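DUF3216 domain-containing protein (PDB 2HJM) is of unknown function but folds as a compact all-helical protein whose copies pair, in the crystal, through closely packed helices. Local coordinates at the interface of chains A and B. Sequence-based numbering; all coordinates share one arbitrary frame. Chains: chain A/B, Hypothetical protein PF1176.

Contacts 1 and 2 belong to one two-fold symmetric interface between chains A and B, the centres of their C-alpha atoms about 19 Å apart. Helix 45-63 of both chains runs through both: its later turns make contact 1, where glycines bring the backbones together, and its first turns enter contact 2. There helix 39-43 of chain B meets the end of helix 70-87 of chain A and the following loop. Contact 1 is thus a close helix pairing and contact 2 a flanking brace that symmetry repeats. Together they could pair subunits within the deposited four-copy assembly, although the structure alone does not establish the oligomer in solution.

Contact 1: the interface of chains A and B. Residues chain A 54-55, 57-59, 61-62; chain B 54-55, 57-59, 61-63.
A GxxxG-type helix pairing forms this contact: A:Gly58 faces B:Gly58 where helix 45-63 of each chain runs roughly parallel to its twin, and A:Gly54 and B:Gly54, one turn earlier, set their carbonyl oxygens against the CA of B:Phe55 and A:Phe55. Glycine suits both positions because it has no side chain to hold the backbones apart, and the CA atoms of A:Gly58 and B:Gly58 come within 4.1 Å of each other. Phenylalanines fill the flanks of this seam. In A:Phe55 the CG lies anti to the backbone N (chi1 176°), which sends the ring across to the partner helix, where its CD2 meets B:Gly58 CA at 3.4 Å. The carbonyl oxygen of B:Gly54 lies at the ring edge, in its plane. B:Phe55 has nearly the same torsion (chi1 -179°) and lays its CD2 and CE2 side along A:Gly58, with CE2 3.6 Å from A:Gly58 CA. Its edge is met in plane by the aliphatic CB of A:Glu57, 3.7 Å from B:Phe55 CD2; the two side chains cross obliquely, the carboxylate plane nearly upright to the ring (81°). Further along, B:Ile59 places the CG1 of its longer branch 3.6 Å from A:Gly58 CA; a beta-branched, apolar residue can here cover the bare glycine backbone. The threonines close the row tip to tip: B:Thr62 OG1 donates a hydrogen bond of 2.8 Å to A:Thr62 OG1. One hydroxyl donates and its identical neighbour accepts, as a symmetric pair can because a hydroxyl plays either part. Their methyls also turn inward, A:Thr62 CG2 touching B:Thr62 CG2 and reaching back to the CA of B:Ile59 at 3.4 Å. The site occupies the later part of helix 45-63, with A:Thr62 and B:Thr62 close to its C-terminal end, so this helix forms the inner layer where the two helical subunits face each other.

Contact 2: the interface of chains A and B. Residues chain A 46-47, 50, 86-89; chain B 39, 42-43, 47.
Helix 70-87 of chain A ends here: A:Glu87 still has near-helical torsions, but at A:Ala88 psi opens to 149° and the chain continues extended through A:Leu89. Into this helix end B:Arg43 sends its long side chain, bent at chi2 (-76°). Its NE donates a hydrogen bond to the backbone oxygen of A:Glu87 at 3.1 Å, moderately bent at 149° about the hydrogen and arriving above the carbonyl plane, not on a lone pair. NH2 also lies near the carbonyl oxygens of A:Thr86 and A:Ala88, though its N-H bonds point elsewhere; arginine suits the place because its positive charge would probably be favoured by the helix C-terminus. A:Leu89 and B:Arg43 reach toward each other tip to tip, with A:Leu89 CD2 over one guanidinium face near its rim, 3.4 Å from B:Arg43 CZ; A:Ala46 CB lies over the opposite face, also rimward. The other methyl of A:Leu89, CD1, packs 3.7 Å from B:Thr42 CB. B:Thr42 keeps its hydroxyl on its own chain, OG1 donating to B:Ile39 O at 3.0 Å. An alanine in place of B:Arg43 would remove the guanidinium and would probably lose both the tie to the helix end and the packing against A:Leu89. Beside it, B:Phe47 has one ring face under B:Arg43 CB and pushes its tip, CZ, to 3.4 Å from A:Ala50 CB. A:Ala46 CB sits at the ring edge, in plane, 3.8 Å from B:Phe47 CE2. Small alanines suit the facing helix because they admit this large ring. A:Phe47 and B:Phe47 slide past each other in opposite directions, their CD2 atoms 4.0 Å apart. The site lies at the start of helix 45-63, where short helix 39-43 of chain B meets the C-terminal segment of chain A.

Contact 1: the interface of chains A and B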
# COMPACT_ATOMS: atom_id res chain seq x y z
N GLY A 54 3.01 -10.41 5.43
CA GLY A 54 3.90 -10.80 6.50
C GLY A 54 4.41 -12.19 6.21
O GLY A 54 5.59 -12.52 6.44
N PHE A 55 3.50 -13.02 5.71
CA PHE A 55 3.78 -14.40 5.35
C PHE A 55 4.85 -14.46 4.26
O PHE A 55 5.77 -15.28 4.32
CB PHE A 55 2.48 -15.05 4.89
CG PHE A 55 2.64 -16.44 4.39
CD1 PHE A 55 2.42 -16.74 3.06
CD2 PHE A 55 3.02 -17.46 5.25
CE1 PHE A 55 2.56 -18.05 2.58
CE2 PHE A 55 3.17 -18.76 4.78
CZ PHE A 55 2.94 -19.06 3.45
N GLU A 57 7.04 -12.20 3.68
CA GLU A 57 8.29 -11.70 4.27
C GLU A 57 8.98 -12.87 4.90
O GLU A 57 10.15 -13.12 4.62
CB GLU A 57 8.03 -10.61 5.33
CG GLU A 57 8.30 -9.19 4.82
CD GLU A 57 8.84 -8.24 5.90
OE1 GLU A 57 9.80 -8.61 6.61
OE2 GLU A 57 8.32 -7.12 6.03
N GLY A 58 8.25 -13.60 5.74
CA GLY A 58 8.79 -14.77 6.40
C GLY A 58 9.41 -15.72 5.39
O GLY A 58 10.49 -16.25 5.60
N ILE A 59 8.74 -15.97 4.27
CA ILE A 59 9.30 -16.84 3.26
C ILE A 59 10.58 -16.20 2.68
O ILE A 59 11.67 -16.78 2.74
CB ILE A 59 8.29 -17.10 2.15
CG1 ILE A 59 7.25 -18.11 2.63
CG2 ILE A 59 8.99 -17.58 0.89
CD1 ILE A 59 6.07 -18.31 1.69
N THR A 61 12.51 -14.08 3.77
CA THR A 61 13.60 -13.90 4.72
C THR A 61 14.37 -15.18 4.99
O THR A 61 15.60 -15.15 5.04
CB THR A 61 13.11 -13.31 6.06
OG1 THR A 61 12.80 -11.93 5.87
CG2 THR A 61 14.19 -13.41 7.13
N THR A 62 13.69 -16.30 5.15
CA THR A 62 14.44 -17.52 5.42
C THR A 62 15.18 -18.04 4.17
O THR A 62 16.15 -18.78 4.29
CB THR A 62 13.56 -18.64 6.05
OG1 THR A 62 13.40 -19.72 5.13
CG2 THR A 62 12.21 -18.09 6.42
N GLY B 54 1.72 -14.55 10.67
CA GLY B 54 1.87 -14.90 9.27
C GLY B 54 3.35 -14.93 8.96
O GLY B 54 3.84 -15.79 8.22
N PHE B 55 4.07 -13.98 9.54
CA PHE B 55 5.51 -13.88 9.36
C PHE B 55 6.18 -15.15 9.88
O PHE B 55 7.02 -15.73 9.22
CB PHE B 55 6.06 -12.67 10.11
CG PHE B 55 7.54 -12.50 9.95
CD1 PHE B 55 8.40 -12.72 11.03
CD2 PHE B 55 8.08 -12.14 8.72
CE1 PHE B 55 9.78 -12.60 10.88
CE2 PHE B 55 9.46 -12.02 8.55
CZ PHE B 55 10.31 -12.24 9.64
N GLU B 57 4.80 -18.10 10.35
CA GLU B 57 4.42 -19.26 9.56
C GLU B 57 5.16 -19.26 8.23
O GLU B 57 5.43 -20.32 7.67
CB GLU B 57 2.92 -19.30 9.29
CG GLU B 57 2.56 -20.53 8.48
CD GLU B 57 1.07 -20.74 8.26
OE1 GLU B 57 0.74 -21.59 7.41
OE2 GLU B 57 0.25 -20.08 8.93
N GLY B 58 5.47 -18.08 7.73
CA GLY B 58 6.19 -17.99 6.48
C GLY B 58 7.56 -18.61 6.67
O GLY B 58 8.08 -19.28 5.78
N ILE B 59 8.15 -18.38 7.83
CA ILE B 59 9.45 -18.92 8.16
C ILE B 59 9.32 -20.42 8.42
O ILE B 59 9.94 -21.24 7.75
CB ILE B 59 10.01 -18.24 9.42
CG1 ILE B 59 10.04 -16.73 9.20
CG2 ILE B 59 11.40 -18.77 9.74
CD1 ILE B 59 10.46 -15.95 10.42
N THR B 61 7.32 -22.41 7.50
CA THR B 61 6.96 -23.11 6.29
C THR B 61 8.15 -23.39 5.40
O THR B 61 8.39 -24.53 5.00
CB THR B 61 5.95 -22.32 5.47
OG1 THR B 61 4.77 -22.12 6.25
CG2 THR B 61 5.59 -23.06 4.19
N THR B 62 8.90 -22.35 5.07
CA THR B 62 10.05 -22.52 4.21
C THR B 62 11.15 -23.27 4.97
O THR B 62 11.98 -23.95 4.37
CB THR B 62 10.53 -21.15 3.64
OG1 THR B 62 11.92 -21.21 3.34
CG2 THR B 62 10.26 -20.05 4.59
N LEU B 63 11.15 -23.16 6.29
CA LEU B 63 12.15 -23.87 7.09
C LEU B 63 11.94 -25.34 6.87
O LEU B 63 12.87 -26.07 6.55
CB LEU B 63 11.99 -23.57 8.59
CG LEU B 63 13.07 -22.71 9.22
CD1 LEU B 63 12.85 -22.65 10.71
CD2 LEU B 63 14.44 -23.29 8.91

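Contact 2: the interface of chains A and B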
# COMPACT_ATOMS: atom_id res chain seq x y z
N ALA A 46 -6.79 -4.51 4.55
CA ALA A 46 -5.50 -4.28 5.21
C ALA A 46 -5.09 -5.52 6.00
O ALA A 46 -3.97 -6.00 5.87
CB ALA A 46 -5.58 -3.09 6.12
N PHE A 47 -6.00 -6.02 6.82
CA PHE A 47 -5.78 -7.21 7.63
C PHE A 47 -5.43 -8.41 6.74
O PHE A 47 -4.50 -9.16 7.02
CB PHE A 47 -7.07 -7.49 8.41
CG PHE A 47 -6.92 -8.52 9.50
CD1 PHE A 47 -6.82 -9.87 9.19
CD2 PHE A 47 -6.85 -8.13 10.83
CE1 PHE A 47 -6.66 -10.82 10.19
CE2 PHE A 47 -6.69 -9.07 11.83
CZ PHE A 47 -6.60 -10.42 11.51
N ALA A 50 -2.04 -7.78 5.35
CA ALA A 50 -1.02 -7.82 6.39
C ALA A 50 -0.65 -9.24 6.75
O ALA A 50 0.47 -9.51 7.17
CB ALA A 50 -1.50 -7.10 7.63
N THR A 86 0.28 -0.75 3.68
CA THR A 86 -0.93 -1.38 4.15
C THR A 86 -1.25 -1.03 5.59
O THR A 86 -2.39 -0.76 5.94
CB THR A 86 -0.85 -2.91 4.03
OG1 THR A 86 -0.73 -3.26 2.65
CG2 THR A 86 -2.08 -3.59 4.65
N GLU A 87 -0.23 -1.02 6.44
CA GLU A 87 -0.49 -0.72 7.84
C GLU A 87 -0.61 0.76 8.17
O GLU A 87 -1.16 1.12 9.20
CB GLU A 87 0.56 -1.40 8.73
CG GLU A 87 1.99 -0.98 8.50
CD GLU A 87 2.98 -2.02 9.01
OE1 GLU A 87 4.19 -1.69 9.08
OE2 GLU A 87 2.56 -3.15 9.33
N ALA A 88 -0.14 1.63 7.29
CA ALA A 88 -0.25 3.06 7.54
C ALA A 88 -1.70 3.56 7.52
O ALA A 88 -2.54 3.02 6.82
CB ALA A 88 0.57 3.82 6.53
N LEU A 89 -2.01 4.58 8.31
CA LEU A 89 -3.35 5.15 8.35
C LEU A 89 -3.28 6.61 7.93
O LEU A 89 -2.19 7.15 7.73
CB LEU A 89 -3.92 5.07 9.76
CG LEU A 89 -4.40 3.75 10.34
CD1 LEU A 89 -4.61 3.91 11.83
CD2 LEU A 89 -5.69 3.33 9.67
N ILE B 39 1.91 -0.42 15.58
CA ILE B 39 0.86 -0.94 14.72
C ILE B 39 -0.27 -1.48 15.59
O ILE B 39 -1.45 -1.39 15.23
CB ILE B 39 1.44 -2.05 13.85
CG1 ILE B 39 0.33 -2.96 13.32
CG2 ILE B 39 2.47 -2.83 14.66
CD1 ILE B 39 0.84 -4.16 12.53
N THR B 42 -2.55 1.29 16.41
CA THR B 42 -3.24 1.87 15.28
C THR B 42 -4.25 0.94 14.60
O THR B 42 -5.34 1.37 14.26
CB THR B 42 -2.24 2.37 14.24
OG1 THR B 42 -1.37 1.30 13.84
CG2 THR B 42 -1.40 3.50 14.82
N ARG B 43 -3.89 -0.33 14.43
CA ARG B 43 -4.79 -1.26 13.75
C ARG B 43 -5.44 -2.27 14.69
O ARG B 43 -6.27 -3.08 14.27
CB ARG B 43 -4.03 -2.05 12.67
CG ARG B 43 -3.50 -1.23 11.52
CD ARG B 43 -4.59 -0.85 10.56
NE ARG B 43 -3.99 -0.18 9.41
CZ ARG B 43 -4.68 0.36 8.41
NH1 ARG B 43 -6.00 0.30 8.40
NH2 ARG B 43 -4.03 0.97 7.42
N PHE B 47 -4.80 -7.34 14.44
CA PHE B 47 -3.98 -6.98 13.30
C PHE B 47 -2.50 -7.28 13.53
O PHE B 47 -1.87 -7.98 12.75
CB PHE B 47 -4.15 -5.50 13.00
CG PHE B 47 -3.68 -5.09 11.63
CD1 PHE B 47 -2.31 -5.00 11.35
CD2 PHE B 47 -4.59 -4.80 10.62
CE1 PHE B 47 -1.88 -4.63 10.08
CE2 PHE B 47 -4.16 -4.43 9.36
CZ PHE B 47 -2.80 -4.35 9.09